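Side-chain contact in CdiA toxin (PDB 5T87), which probably acts as the C-terminal toxin domain of a contact-dependent growth inhibition protein, bound here to its CdiI immunity protein: residues H48-W52 and K53-S57. Sequence-based numbering, arbitrary orientation.
Sequences HVRAW and KDLTS
R50 reaches D54 along its outstretched side chain: NH1 donates to the main-chain O of D54 at 3.1 Å, with an N-H...O angle of 140° that marks a bent bond. Two residues earlier, H48 steadies the same guanidinium, its NE2 accepting from R50 NE at 3.1 Å with the donor lying in the imidazole plane. The remaining nitrogen, NH2, makes a salt bridge to D108 of the CdiI immunity protein, so all three guanidinium nitrogens are engaged. At its root, R50 CB packs against L55 CD2 at 3.4 Å. The path from strand 44-50, outermost in this chain's four-stranded antiparallel sheet, into helix 57-64 turns here through a short 3-10 segment: A51 O accepts from D54 N at 2.7 Å, and W52 O from L55 N at 3.3 Å, both donors standing above the carbonyl plane. With chi1 at 177°, W52 sets CG beside its carbonyl carbon, and from there CE3 meets L55 CD1 at 4.2 Å, the two side chains crossing at roughly a right angle, while F34 of strand 34-41 touches both residues. Beside this turn, K53 NZ folds back through a bend at chi4 (50°) to form a salt bridge with D54 OD1.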
ATOM      1  N   HIS E  48      -3.818   3.618  -6.008  1.00 55.23           N
ATOM      2  CA  HIS E  48      -2.934   3.806  -7.160  1.00 57.28           C
ATOM      3  C   HIS E  48      -3.484   3.124  -8.395  1.00 58.11           C
ATOM      4  O   HIS E  48      -4.266   2.174  -8.293  1.00 57.82           O
ATOM      5  CB  HIS E  48      -1.505   3.309  -6.860  1.00 57.54           C
ATOM      6  CG  HIS E  48      -1.423   1.855  -6.517  1.00 56.91           C
ATOM      7  ND1 HIS E  48      -1.453   1.398  -5.218  1.00 57.69           N
ATOM      8  CD2 HIS E  48      -1.307   0.756  -7.298  1.00 56.57           C
ATOM      9  CE1 HIS E  48      -1.367   0.081  -5.212  1.00 56.92           C
ATOM     10  NE2 HIS E  48      -1.284  -0.333  -6.462  1.00 56.73           N
ATOM     11  N   VAL E  49      -3.044   3.603  -9.559  1.00 60.47           N
ATOM     12  CA  VAL E  49      -3.451   3.034 -10.854  1.00 61.88           C
ATOM     13  C   VAL E  49      -2.567   1.844 -11.245  1.00 62.48           C
ATOM     14  O   VAL E  49      -1.350   1.865 -11.033  1.00 61.42           O
ATOM     15  CB  VAL E  49      -3.355   4.088 -11.972  1.00 63.06           C
ATOM     16  CG1 VAL E  49      -3.830   3.508 -13.305  1.00 64.02           C
ATOM     17  CG2 VAL E  49      -4.141   5.337 -11.600  1.00 63.96           C
ATOM     18  N   ARG E  50      -3.174   0.819 -11.828  1.00 64.82           N
ATOM     19  CA  ARG E  50      -2.408  -0.298 -12.378  1.00 69.22           C
ATOM     20  C   ARG E  50      -2.834  -0.684 -13.800  1.00 72.91           C
ATOM     21  O   ARG E  50      -3.958  -0.424 -14.214  1.00 73.02           O
ATOM     22  CB  ARG E  50      -2.494  -1.516 -11.453  1.00 68.59           C
ATOM     23  CG  ARG E  50      -1.601  -1.444 -10.222  1.00 68.00           C
ATOM     24  CD  ARG E  50      -1.375  -2.829  -9.628  1.00 67.64           C
ATOM     25  NE  ARG E  50      -0.827  -2.761  -8.270  1.00 67.98           N
ATOM     26  CZ  ARG E  50      -0.548  -3.818  -7.502  1.00 67.42           C
ATOM     27  NH1 ARG E  50      -0.697  -5.059  -7.963  1.00 67.56           N
ATOM     28  NH2 ARG E  50      -0.064  -3.627  -6.280  1.00 67.01           N
ATOM     29  N   ALA E  51      -1.904  -1.299 -14.528  1.00 77.92           N
ATOM     30  CA  ALA E  51      -2.177  -1.910 -15.832  1.00 82.73           C
ATOM     31  C   ALA E  51      -2.677  -3.354 -15.649  1.00 85.43           C
ATOM     32  O   ALA E  51      -2.169  -4.085 -14.798  1.00 87.08           O
ATOM     33  CB  ALA E  51      -0.913  -1.894 -16.682  1.00 84.17           C
ATOM     34  N   TRP E  52      -3.649  -3.764 -16.463  1.00 88.41           N
ATOM     35  CA  TRP E  52      -4.266  -5.097 -16.374  1.00 89.82           C
ATOM     36  C   TRP E  52      -3.299  -6.256 -16.031  1.00 90.64           C
ATOM     37  O   TRP E  52      -3.608  -7.081 -15.176  1.00 88.50           O
ATOM     38  CB  TRP E  52      -5.023  -5.423 -17.678  1.00 90.28           C
ATOM     39  CG  TRP E  52      -5.603  -6.799 -17.662  1.00 91.11           C
ATOM     40  CD1 TRP E  52      -5.105  -7.903 -18.288  1.00 92.35           C
ATOM     41  CD2 TRP E  52      -6.758  -7.235 -16.932  1.00 90.44           C
ATOM     42  NE1 TRP E  52      -5.888  -8.998 -18.009  1.00 93.30           N
ATOM     43  CE2 TRP E  52      -6.911  -8.617 -17.180  1.00 91.71           C
ATOM     44  CE3 TRP E  52      -7.686  -6.591 -16.105  1.00 89.10           C
ATOM     45  CZ2 TRP E  52      -7.958  -9.370 -16.628  1.00 90.76           C
ATOM     46  CZ3 TRP E  52      -8.725  -7.338 -15.557  1.00 88.73           C
ATOM     47  CH2 TRP E  52      -8.850  -8.715 -15.823  1.00 89.29           C
ATOM     48  N   LYS E  53      -2.147  -6.317 -16.705  1.00 92.87           N
ATOM     49  CA  LYS E  53      -1.172  -7.412 -16.505  1.00 94.42           C
ATOM     50  C   LYS E  53      -0.461  -7.356 -15.133  1.00 93.64           C
ATOM     51  O   LYS E  53       0.076  -8.368 -14.669  1.00 94.77           O
ATOM     52  CB  LYS E  53      -0.132  -7.434 -17.643  1.00 96.67           C
ATOM     53  CG  LYS E  53       0.939  -6.348 -17.533  1.00 98.81           C
ATOM     54  CD  LYS E  53       1.655  -6.051 -18.847  1.00101.20           C
ATOM     55  CE  LYS E  53       2.459  -4.752 -18.762  1.00102.02           C
ATOM     56  NZ  LYS E  53       3.351  -4.659 -17.565  1.00100.26           N
ATOM     57  N   ASP E  54      -0.444  -6.168 -14.517  1.00 91.18           N
ATOM     58  CA  ASP E  54       0.101  -5.961 -13.163  1.00 88.02           C
ATOM     59  C   ASP E  54      -0.845  -6.347 -11.996  1.00 87.11           C
ATOM     60  O   ASP E  54      -0.428  -6.314 -10.835  1.00 86.45           O
ATOM     61  CB  ASP E  54       0.574  -4.500 -13.000  1.00 85.59           C
ATOM     62  CG  ASP E  54       1.711  -4.138 -13.948  1.00 83.60           C
ATOM     63  OD1 ASP E  54       2.284  -5.048 -14.573  1.00 83.79           O
ATOM     64  OD2 ASP E  54       2.041  -2.942 -14.065  1.00 80.46           O
ATOM     65  N   LEU E  55      -2.096  -6.712 -12.288  1.00 86.51           N
ATOM     66  CA  LEU E  55      -3.013  -7.229 -11.262  1.00 85.64           C
ATOM     67  C   LEU E  55      -2.781  -8.721 -11.117  1.00 86.56           C
ATOM     68  O   LEU E  55      -2.373  -9.374 -12.078  1.00 91.21           O
ATOM     69  CB  LEU E  55      -4.473  -6.989 -11.636  1.00 85.54           C
ATOM     70  CG  LEU E  55      -4.874  -5.685 -12.328  1.00 87.26           C
ATOM     71  CD1 LEU E  55      -6.391  -5.548 -12.258  1.00 88.90           C
ATOM     72  CD2 LEU E  55      -4.181  -4.462 -11.745  1.00 87.23           C
ATOM     73  N   THR E  56      -3.055  -9.267  -9.937  1.00 86.59           N
ATOM     74  CA  THR E  56      -2.862 -10.706  -9.697  1.00 88.84           C
ATOM     75  C   THR E  56      -4.090 -11.467 -10.192  1.00 89.56           C
ATOM     76  O   THR E  56      -5.093 -10.858 -10.575  1.00 90.22           O
ATOM     77  CB  THR E  56      -2.610 -11.071  -8.202  1.00 88.78           C
ATOM     78  OG1 THR E  56      -3.855 -11.255  -7.512  1.00 89.93           O
ATOM     79  CG2 THR E  56      -1.761 -10.026  -7.478  1.00 87.31           C
ATOM     80  N   SER E  57      -4.004 -12.797 -10.169  1.00 91.16           N
ATOM     81  CA  SER E  57      -5.139 -13.660 -10.508  1.00 92.72           C
ATOM     82  C   SER E  57      -6.345 -13.319  -9.628  1.00 92.03           C
ATOM     83  O   SER E  57      -7.425 -13.030 -10.145  1.00 90.08           O
ATOM     84  CB  SER E  57      -4.767 -15.151 -10.391  1.00 94.63           C
ATOM     85  OG  SER E  57      -4.358 -15.507  -9.075  1.00 95.27           O
TER